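Alpha-Amylase (Thermotoga maritima, PDB 2B5D) belongs to glycoside hydrolase family 57, whose catalytic domain is built on a distorted beta/alpha barrel of parallel strands. Local coordinates at residues Asp50-Met55 with Thr134-Ile139; Gly127-Gln132 with His173-Pro178; Arg263-Asp268 with Thr287-His292. All coordinates share one frame; numbering follows the deposited sequence.

Contacts 1 and 2 adjoin, with centres 11 Å apart. Helix 125-134 supplies the first segment of contact 2. It leads directly into strand 137-142 of contact 1, and helix 156-174 follows that strand. Q132 joins the two contacts: its NE2 lies 3.2 Å from I139 O, a probable hydrogen bond. Contact 3 stands apart, its centre 34 Å from contact 1 and 36 Å from contact 2. Its nearest atoms are about 21 Å and 19 Å from theirs. Contact 1 takes in the N-terminal starts of two barrel strands. In beta/alpha barrels the active site normally lies at the other, C-terminal ends.

Contact 1: Asp50-Met55 with Thr134-Ile139; sequences DFRLTM and TGKLEI
K136 runs its side chain past D50, F51 and R52. Its CB sits over one face of the F51 ring, offset toward the rim. This CH-pi contact puts CB 3.8 Å from the ring centroid, 22° off the normal. CG passes R52 NH2, and CD lies 3.4 Å from D50 OD1. CE stays near F51 CE1. NZ ends 4.6 Å from D50 OD1, opposite in charge but not in contact. D50 OD1 is held by R52: NH2 forms a salt bridge to it in the guanidinium plane and also bonds F51 O, while NE pairs with E384.

L53-M55 and L137-I139 pair as parallel strands of the barrel sheet. Strand 53-57 lies between strands 3-11 and 137-142. L53 N donates to K136 O, E138 N to L53 O at 2.9 Å, and M55 N to E138 O at 2.7 Å.

On one face, L137 CD1 packs on L53 CD2 and M55 SD, both at 3.8 Å. L137 CG is anti to the backbone N (chi1 -174°), and chi2 near 68° then sets CD1. F128 of helix 125-134 touches both L137 and M55. On the other face, T54 CG2 rests against E138 CG, and T54 OG1 bonds A382 N.

Contact 2: Gly127-Gln132 with His173-Pro178; sequences GFKKYQ and HMKKHP
H173 meets K129 only distantly, through its carbonyl: O is 4.4 Å from K129 CD. The H173 ring turns to helix 59-66, where NE2 makes a weak hydrogen bond to S66.

M174 closes helix 156-174. Its bent side chain brings the methyl CE to 4.1 Å from K129 CB. Its carbonyl O is met by K129 CE at 3.3 Å. K129 CG is anti to the backbone N (chi1 -178°), and the chain stays extended beyond it, which carries CE to the carbonyl.

K175 leaves the helix with positive phi. Its CG lies 3.4 Å from K129 NZ, and the two side chains cross obliquely. K175 NZ turns back to bond K172 O.

K176 is also extended and points back to helix 125-134. Its NZ stands 3.8 Å from Q132 CG, and its CD is 3.8 Å from Q132 OE1. Q132 NE2 is held by Y170 OH outside the segments.

The contact thus joins helix 125-134, which precedes strand 137-142, to the end of helix 156-174, which follows it, and to the loop beyond. It rests on lysine chains, the M174 methyl and carbonyl, and the Q132 side chain. K129 NZ and K175 NZ are 6.3 Å apart, so their like charges probably repel mildly, while the C-terminal helix end may offset this in part.

Contact 3: Arg263-Asp268 with Thr287-His292; sequences RDIGFD and TGIKYH
D264 and K290 bring their backbones closest, with CA atoms 4.5 Å apart. R263 and D264 are extended and lead into a weakly bonded helix at about 265-268, while 287-292 is irregular. One weak backbone bond joins them, from I265 N to I289 O. A water accepts from H292 N and lies 2.7 Å from R263 O, to which it can donate.

D264 CG is anti to the backbone N (chi1 -166°), which turns the carboxylate to T287 and G288. OD1 caps the short helix, taking G266 N on its anti lone pair. T287 N reaches the same oxygen at 2.8 Å, from above the carboxylate plane. T287 OG1 also points at OD1, but so closely that the modelled length is doubtful. OD2 receives G288 N on its syn lone pair, at 3.0 Å and 162°. K290 NZ forms a salt bridge to OD2, its hydrogen bond weak at 3.3 Å, and K290 makes a cation-pi contact with F261. So D264 is an N-cap that also ties down an ST turn, in which T287 OG1 accepts from I289 N. This gathering of donors would tend to keep D264 ionised.

Both segments pack on helix 68-91, I265 and T287 touching L84. I289 and Y291 also meet helix 97-119. The R263 guanidinium sits over one face of the H292 ring, CZ offset toward the rim, tilted by 42° to it. D268 OD1 binds R263 NH2 in a salt bridge. I265 CG2 meets Y291 CE1 at 3.4 Å, and Y291 OH bonds E88.

Contact 1: Asp50-Met55 with Thr134-Ile139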
loop_
_atom_site.group_PDB
_atom_site.type_symbol
_atom_site.label_atom_id
_atom_site.label_comp_id
_atom_site.label_asym_id
_atom_site.label_seq_id
_atom_site.Cartn_x
_atom_site.Cartn_y
_atom_site.Cartn_z
ATOM N N ASP A 50 -24.754 -43.820 16.266
ATOM C CA ASP A 50 -24.957 -43.009 17.446
ATOM C C ASP A 50 -23.729 -42.150 17.675
ATOM O O ASP A 50 -22.611 -42.574 17.384
ATOM C CB ASP A 50 -25.201 -43.906 18.659
ATOM C CG ASP A 50 -25.890 -43.171 19.803
ATOM O OD1 ASP A 50 -26.869 -42.419 19.555
ATOM O OD2 ASP A 50 -25.459 -43.357 20.962
ATOM N N PHE A 51 -23.948 -40.951 18.209
ATOM C CA PHE A 51 -22.868 -40.047 18.580
ATOM C C PHE A 51 -23.366 -39.173 19.736
ATOM O O PHE A 51 -24.560 -39.122 20.002
ATOM C CB PHE A 51 -22.441 -39.192 17.355
ATOM C CG PHE A 51 -23.435 -38.102 16.999
ATOM C CD1 PHE A 51 -24.563 -38.391 16.217
ATOM C CD2 PHE A 51 -23.261 -36.802 17.481
ATOM C CE1 PHE A 51 -25.490 -37.400 15.924
ATOM C CE2 PHE A 51 -24.183 -35.806 17.198
ATOM C CZ PHE A 51 -25.292 -36.101 16.416
ATOM N N ARG A 52 -22.435 -38.514 20.421
ATOM C CA ARG A 52 -22.744 -37.374 21.298
ATOM C C ARG A 52 -21.749 -36.248 21.001
ATOM O O ARG A 52 -20.537 -36.455 21.038
ATOM C CB ARG A 52 -22.650 -37.733 22.785
ATOM C CG ARG A 52 -23.689 -38.687 23.328
ATOM C CD ARG A 52 -25.097 -38.194 23.113
ATOM N NE ARG A 52 -26.016 -39.079 23.796
ATOM C CZ ARG A 52 -26.600 -40.132 23.240
ATOM N NH1 ARG A 52 -27.400 -40.885 23.974
ATOM N NH2 ARG A 52 -26.396 -40.440 21.964
ATOM N N LEU A 53 -22.276 -35.054 20.743
ATOM C CA LEU A 53 -21.437 -33.915 20.364
ATOM C C LEU A 53 -22.095 -32.612 20.768
ATOM O O LEU A 53 -23.315 -32.440 20.632
ATOM C CB LEU A 53 -21.152 -33.941 18.846
ATOM C CG LEU A 53 -20.447 -32.756 18.183
ATOM C CD1 LEU A 53 -18.974 -32.783 18.480
ATOM C CD2 LEU A 53 -20.732 -32.645 16.651
ATOM N N THR A 54 -21.270 -31.721 21.297
ATOM C CA THR A 54 -21.646 -30.362 21.600
ATOM C C THR A 54 -20.987 -29.378 20.636
ATOM O O THR A 54 -19.824 -29.508 20.298
ATOM C CB THR A 54 -21.258 -30.008 23.053
ATOM O OG1 THR A 54 -21.570 -31.125 23.909
ATOM C CG2 THR A 54 -21.993 -28.768 23.537
ATOM N N MET A 55 -21.737 -28.383 20.189
ATOM C CA MET A 55 -21.180 -27.381 19.292
ATOM C C MET A 55 -21.854 -26.028 19.506
ATOM O O MET A 55 -22.942 -25.950 20.000
ATOM C CB MET A 55 -21.294 -27.823 17.811
ATOM C CG MET A 55 -22.702 -27.914 17.309
ATOM S SD MET A 55 -22.870 -28.511 15.615
ATOM C CE MET A 55 -22.133 -27.185 14.629
ATOM N N THR A 134 -32.987 -34.967 18.983
ATOM C CA THR A 134 -32.632 -36.329 19.378
ATOM C C THR A 134 -31.824 -36.399 20.663
ATOM O O THR A 134 -31.846 -37.430 21.327
ATOM C CB THR A 134 -31.903 -37.128 18.260
ATOM O OG1 THR A 134 -30.532 -36.690 18.148
ATOM C CG2 THR A 134 -32.636 -36.992 16.908
ATOM N N GLY A 135 -31.125 -35.324 21.036
ATOM C CA GLY A 135 -30.269 -35.350 22.234
ATOM C C GLY A 135 -28.844 -35.824 21.959
ATOM O O GLY A 135 -27.983 -35.803 22.838
ATOM N N LYS A 136 -28.589 -36.237 20.729
ATOM C CA LYS A 136 -27.260 -36.644 20.293
ATOM C C LYS A 136 -26.366 -35.422 20.066
ATOM O O LYS A 136 -25.136 -35.490 20.263
ATOM C CB LYS A 136 -27.358 -37.464 19.006
ATOM C CG LYS A 136 -28.325 -38.647 19.081
ATOM C CD LYS A 136 -28.072 -39.660 17.966
ATOM C CE LYS A 136 -28.945 -39.374 16.736
ATOM N NZ LYS A 136 -29.583 -40.640 16.226
ATOM N N LEU A 137 -26.990 -34.317 19.661
ATOM C CA LEU A 137 -26.297 -33.046 19.481
ATOM C C LEU A 137 -26.803 -32.048 20.519
ATOM O O LEU A 137 -27.992 -32.034 20.857
ATOM C CB LEU A 137 -26.537 -32.488 18.078
ATOM C CG LEU A 137 -25.764 -31.238 17.675
ATOM C CD1 LEU A 137 -24.237 -31.538 17.528
ATOM C CD2 LEU A 137 -26.321 -30.751 16.383
ATOM N N GLU A 138 -25.875 -31.237 21.019
ATOM C CA GLU A 138 -26.145 -30.143 21.921
ATOM C C GLU A 138 -25.458 -28.910 21.288
ATOM O O GLU A 138 -24.242 -28.938 20.969
ATOM C CB GLU A 138 -25.611 -30.507 23.324
ATOM C CG GLU A 138 -25.429 -29.395 24.330
ATOM C CD GLU A 138 -26.740 -28.776 24.822
ATOM O OE1 GLU A 138 -26.639 -27.855 25.658
ATOM O OE2 GLU A 138 -27.862 -29.162 24.395
ATOM N N ILE A 139 -26.272 -27.880 21.025
ATOM C CA ILE A 139 -25.854 -26.623 20.401
ATOM C C ILE A 139 -26.001 -25.487 21.396
ATOM O O ILE A 139 -27.102 -25.202 21.864
ATOM C CB ILE A 139 -26.756 -26.248 19.196
ATOM C CG1 ILE A 139 -26.975 -27.427 18.260
ATOM C CG2 ILE A 139 -26.240 -25.020 18.494
ATOM C CD1 ILE A 139 -28.101 -27.195 17.339
#

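Contact 2: Gly127-Gln132 with His173-Pro178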
loop_
_atom_site.group_PDB
_atom_site.type_symbol
_atom_site.label_atom_id
_atom_site.label_comp_id
_atom_site.label_asym_id
_atom_site.label_seq_id
_atom_site.Cartn_x
_atom_site.Cartn_y
_atom_site.Cartn_z
ATOM N N GLY A 127 -31.463 -28.910 9.833
ATOM C CA GLY A 127 -30.746 -30.167 10.062
ATOM C C GLY A 127 -30.067 -30.237 11.423
ATOM O O GLY A 127 -30.143 -31.234 12.125
ATOM N N PHE A 128 -29.388 -29.172 11.805
ATOM C CA PHE A 128 -28.765 -29.126 13.111
ATOM C C PHE A 128 -29.798 -29.145 14.244
ATOM O O PHE A 128 -29.549 -29.720 15.312
ATOM C CB PHE A 128 -27.823 -27.914 13.218
ATOM C CG PHE A 128 -26.548 -28.092 12.456
ATOM C CD1 PHE A 128 -26.384 -27.513 11.185
ATOM C CD2 PHE A 128 -25.513 -28.867 12.985
ATOM C CE1 PHE A 128 -25.179 -27.687 10.458
ATOM C CE2 PHE A 128 -24.316 -29.042 12.274
ATOM C CZ PHE A 128 -24.151 -28.458 11.008
ATOM N N LYS A 129 -30.934 -28.503 13.998
ATOM C CA LYS A 129 -32.014 -28.415 14.973
ATOM C C LYS A 129 -32.552 -29.818 15.256
ATOM O O LYS A 129 -32.835 -30.179 16.404
ATOM C CB LYS A 129 -33.112 -27.500 14.430
ATOM C CG LYS A 129 -34.280 -27.275 15.341
ATOM C CD LYS A 129 -35.349 -26.432 14.634
ATOM C CE LYS A 129 -36.535 -26.170 15.550
ATOM N NZ LYS A 129 -37.766 -25.856 14.779
ATOM N N LYS A 130 -32.633 -30.610 14.188
ATOM C CA LYS A 130 -33.209 -31.948 14.227
ATOM C C LYS A 130 -32.326 -32.916 15.013
ATOM O O LYS A 130 -32.821 -33.814 15.690
ATOM C CB LYS A 130 -33.475 -32.421 12.798
ATOM C CG LYS A 130 -33.682 -33.896 12.610
ATOM C CD LYS A 130 -33.952 -34.217 11.153
ATOM C CE LYS A 130 -33.096 -35.378 10.679
ATOM N NZ LYS A 130 -31.863 -34.860 10.040
ATOM N N TYR A 131 -31.020 -32.718 14.955
ATOM C CA TYR A 131 -30.147 -33.529 15.771
ATOM C C TYR A 131 -30.113 -33.078 17.225
ATOM O O TYR A 131 -29.901 -33.906 18.116
ATOM C CB TYR A 131 -28.766 -33.715 15.116
ATOM C CG TYR A 131 -28.868 -34.534 13.835
ATOM C CD1 TYR A 131 -29.074 -35.918 13.870
ATOM C CD2 TYR A 131 -28.779 -33.924 12.592
ATOM C CE1 TYR A 131 -29.178 -36.668 12.701
ATOM C CE2 TYR A 131 -28.893 -34.666 11.413
ATOM C CZ TYR A 131 -29.097 -36.034 11.474
ATOM O OH TYR A 131 -29.202 -36.750 10.287
ATOM N N GLN A 132 -30.356 -31.793 17.488
ATOM C CA GLN A 132 -30.506 -31.370 18.876
ATOM C C GLN A 132 -31.716 -32.071 19.510
ATOM O O GLN A 132 -31.631 -32.523 20.651
ATOM C CB GLN A 132 -30.585 -29.849 19.058
ATOM C CG GLN A 132 -30.489 -29.418 20.515
ATOM C CD GLN A 132 -30.181 -27.923 20.729
ATOM O OE1 GLN A 132 -30.930 -27.024 20.296
ATOM N NE2 GLN A 132 -29.102 -27.657 21.418
ATOM N N HIS A 173 -34.057 -18.815 15.985
ATOM C CA HIS A 173 -33.771 -19.874 15.025
ATOM C C HIS A 173 -34.058 -21.254 15.548
ATOM O O HIS A 173 -34.439 -22.133 14.782
ATOM C CB HIS A 173 -32.300 -19.851 14.591
ATOM C CG HIS A 173 -31.909 -18.644 13.803
ATOM N ND1 HIS A 173 -30.998 -17.718 14.270
ATOM C CD2 HIS A 173 -32.278 -18.220 12.572
ATOM C CE1 HIS A 173 -30.821 -16.776 13.362
ATOM N NE2 HIS A 173 -31.599 -17.047 12.327
ATOM N N MET A 174 -33.799 -21.486 16.834
ATOM C CA MET A 174 -33.837 -22.848 17.324
ATOM C C MET A 174 -35.175 -23.198 17.960
ATOM O O MET A 174 -35.483 -24.375 18.145
ATOM C CB MET A 174 -32.669 -23.114 18.282
ATOM C CG MET A 174 -31.285 -23.050 17.626
ATOM S SD MET A 174 -30.877 -24.409 16.508
ATOM C CE MET A 174 -31.413 -23.803 14.910
ATOM N N LYS A 175 -35.983 -22.187 18.268
ATOM C CA LYS A 175 -37.281 -22.412 18.928
ATOM C C LYS A 175 -37.124 -23.067 20.320
ATOM O O LYS A 175 -37.968 -23.871 20.727
ATOM C CB LYS A 175 -38.249 -23.250 18.047
ATOM C CG LYS A 175 -38.237 -22.943 16.561
ATOM C CD LYS A 175 -38.817 -21.562 16.290
ATOM C CE LYS A 175 -38.726 -21.200 14.811
ATOM N NZ LYS A 175 -38.842 -19.695 14.630
ATOM N N LYS A 176 -36.082 -22.678 21.054
ATOM C CA LYS A 176 -35.714 -23.290 22.319
ATOM C C LYS A 176 -34.752 -22.305 22.938
ATOM O O LYS A 176 -33.981 -21.673 22.211
ATOM C CB LYS A 176 -34.968 -24.604 22.022
ATOM C CG LYS A 176 -34.523 -25.443 23.206
ATOM C CD LYS A 176 -33.844 -26.744 22.679
ATOM C CE LYS A 176 -33.425 -27.693 23.815
ATOM N NZ LYS A 176 -32.979 -29.031 23.303
ATOM N N HIS A 177 -34.784 -22.159 24.258
ATOM C CA HIS A 177 -33.780 -21.346 24.944
ATOM C C HIS A 177 -32.442 -22.134 24.884
ATOM O O HIS A 177 -32.440 -23.359 24.920
ATOM C CB HIS A 177 -34.196 -21.031 26.372
ATOM C CG HIS A 177 -33.603 -19.762 26.928
ATOM N ND1 HIS A 177 -32.384 -19.719 27.585
ATOM C CD2 HIS A 177 -34.085 -18.491 26.958
ATOM C CE1 HIS A 177 -32.134 -18.479 27.978
ATOM N NE2 HIS A 177 -33.155 -17.712 27.613
ATOM N N PRO A 178 -31.319 -21.432 24.695
ATOM C CA PRO A 178 -30.034 -22.141 24.832
ATOM C C PRO A 178 -29.718 -22.464 26.311
ATOM O O PRO A 178 -29.995 -21.631 27.192
ATOM C CB PRO A 178 -29.018 -21.128 24.278
ATOM C CG PRO A 178 -29.621 -19.820 24.543
ATOM C CD PRO A 178 -31.128 -20.015 24.337
#

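Contact 3: Arg263-Asp268 with Thr287-His292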
loop_
_atom_site.group_PDB
_atom_site.type_symbol
_atom_site.label_atom_id
_atom_site.label_comp_id
_atom_site.label_asym_id
_atom_site.label_seq_id
_atom_site.Cartn_x
_atom_site.Cartn_y
_atom_site.Cartn_z
ATOM N N ARG A 263 -2.795 -26.839 -2.893
ATOM C CA ARG A 263 -2.734 -27.167 -4.310
ATOM C C ARG A 263 -4.137 -27.349 -4.815
ATOM O O ARG A 263 -4.926 -28.131 -4.269
ATOM C CB ARG A 263 -1.882 -28.401 -4.590
ATOM C CG ARG A 263 -0.391 -28.124 -4.497
ATOM C CD ARG A 263 0.134 -27.505 -5.773
ATOM N NE ARG A 263 1.287 -28.295 -6.158
ATOM C CZ ARG A 263 1.395 -29.013 -7.263
ATOM N NH1 ARG A 263 2.496 -29.737 -7.450
ATOM N NH2 ARG A 263 0.437 -29.005 -8.180
ATOM N N ASP A 264 -4.444 -26.608 -5.868
ATOM C CA ASP A 264 -5.804 -26.479 -6.334
ATOM C C ASP A 264 -5.722 -26.170 -7.818
ATOM O O ASP A 264 -4.786 -25.519 -8.253
ATOM C CB ASP A 264 -6.510 -25.351 -5.551
ATOM C CG ASP A 264 -8.009 -25.359 -5.734
ATOM O OD1 ASP A 264 -8.475 -24.929 -6.807
ATOM O OD2 ASP A 264 -8.732 -25.770 -4.793
ATOM N N ILE A 265 -6.693 -26.648 -8.588
ATOM C CA ILE A 265 -6.661 -26.494 -10.047
ATOM C C ILE A 265 -6.820 -25.042 -10.506
ATOM O O ILE A 265 -6.570 -24.727 -11.667
ATOM C CB ILE A 265 -7.699 -27.383 -10.752
ATOM C CG1 ILE A 265 -9.114 -26.994 -10.316
ATOM C CG2 ILE A 265 -7.366 -28.822 -10.488
ATOM C CD1 ILE A 265 -10.200 -27.517 -11.204
ATOM N N GLY A 266 -7.228 -24.172 -9.586
ATOM C CA GLY A 266 -7.411 -22.763 -9.875
ATOM C C GLY A 266 -6.072 -22.077 -9.980
ATOM O O GLY A 266 -5.998 -20.947 -10.432
ATOM N N PHE A 267 -5.012 -22.766 -9.559
ATOM C CA PHE A 267 -3.654 -22.235 -9.630
ATOM C C PHE A 267 -2.840 -22.988 -10.687
ATOM O O PHE A 267 -1.820 -22.485 -11.182
ATOM C CB PHE A 267 -2.971 -22.328 -8.263
ATOM C CG PHE A 267 -3.563 -21.410 -7.218
ATOM C CD1 PHE A 267 -4.662 -21.809 -6.455
ATOM C CD2 PHE A 267 -3.020 -20.143 -6.994
ATOM C CE1 PHE A 267 -5.205 -20.966 -5.489
ATOM C CE2 PHE A 267 -3.564 -19.284 -6.021
ATOM C CZ PHE A 267 -4.656 -19.705 -5.268
ATOM N N ASP A 268 -3.323 -24.181 -11.037
ATOM C CA ASP A 268 -2.611 -25.106 -11.913
ATOM C C ASP A 268 -3.183 -25.183 -13.316
ATOM O O ASP A 268 -2.437 -25.166 -14.293
ATOM C CB ASP A 268 -2.594 -26.510 -11.305
ATOM C CG ASP A 268 -1.843 -26.565 -9.993
ATOM O OD1 ASP A 268 -2.026 -27.563 -9.254
ATOM O OD2 ASP A 268 -1.082 -25.608 -9.697
ATOM N N THR A 287 -10.571 -23.394 -5.783
ATOM C CA THR A 287 -11.820 -23.860 -6.386
ATOM C C THR A 287 -12.521 -24.867 -5.482
ATOM O O THR A 287 -13.752 -24.978 -5.484
ATOM C CB THR A 287 -11.573 -24.528 -7.782
ATOM O OG1 THR A 287 -10.701 -25.655 -7.636
ATOM C CG2 THR A 287 -10.942 -23.558 -8.764
ATOM N N GLY A 288 -11.728 -25.626 -4.731
ATOM C CA GLY A 288 -12.281 -26.680 -3.893
ATOM C C GLY A 288 -12.001 -28.062 -4.433
ATOM O O GLY A 288 -12.187 -29.068 -3.744
ATOM N N ILE A 289 -11.563 -28.120 -5.682
ATOM C CA ILE A 289 -11.085 -29.379 -6.220
ATOM C C ILE A 289 -9.561 -29.427 -6.316
ATOM O O ILE A 289 -8.925 -28.668 -7.067
ATOM C CB ILE A 289 -11.893 -29.931 -7.475
ATOM C CG1 ILE A 289 -10.997 -30.815 -8.374
ATOM C CG2 ILE A 289 -12.761 -28.857 -8.202
ATOM C CD1 ILE A 289 -10.436 -30.137 -9.517
ATOM N N LYS A 290 -9.017 -30.335 -5.502
ATOM C CA LYS A 290 -7.593 -30.436 -5.179
ATOM C C LYS A 290 -7.130 -31.894 -5.287
ATOM O O LYS A 290 -7.792 -32.793 -4.764
ATOM C CB LYS A 290 -7.345 -29.956 -3.739
ATOM C CG LYS A 290 -8.120 -28.737 -3.267
ATOM C CD LYS A 290 -7.465 -28.207 -2.021
ATOM C CE LYS A 290 -8.404 -27.377 -1.178
ATOM N NZ LYS A 290 -8.346 -25.938 -1.514
ATOM N N TYR A 291 -5.984 -32.116 -5.924
ATOM C CA TYR A 291 -5.548 -33.466 -6.312
ATOM C C TYR A 291 -4.295 -34.025 -5.637
ATOM O O TYR A 291 -3.956 -35.169 -5.829
ATOM C CB TYR A 291 -5.338 -33.502 -7.834
ATOM C CG TYR A 291 -6.594 -33.316 -8.691
ATOM C CD1 TYR A 291 -6.654 -32.323 -9.641
ATOM C CD2 TYR A 291 -7.689 -34.181 -8.571
ATOM C CE1 TYR A 291 -7.790 -32.162 -10.436
ATOM C CE2 TYR A 291 -8.831 -34.036 -9.375
ATOM C CZ TYR A 291 -8.863 -33.038 -10.298
ATOM O OH TYR A 291 -9.973 -32.884 -11.093
ATOM N N HIS A 292 -3.602 -33.228 -4.841
ATOM C CA HIS A 292 -2.352 -33.670 -4.224
ATOM C C HIS A 292 -2.493 -34.013 -2.746
ATOM O O HIS A 292 -3.411 -33.525 -2.059
ATOM C CB HIS A 292 -1.261 -32.632 -4.458
ATOM C CG HIS A 292 -1.062 -32.298 -5.915
ATOM N ND1 HIS A 292 -1.963 -31.536 -6.639
ATOM C CD2 HIS A 292 -0.083 -32.648 -6.783
ATOM C CE1 HIS A 292 -1.526 -31.407 -7.879
ATOM N NE2 HIS A 292 -0.385 -32.067 -7.989
HETATM O O HOH W 1 -4.299 -30.621 -3.313
#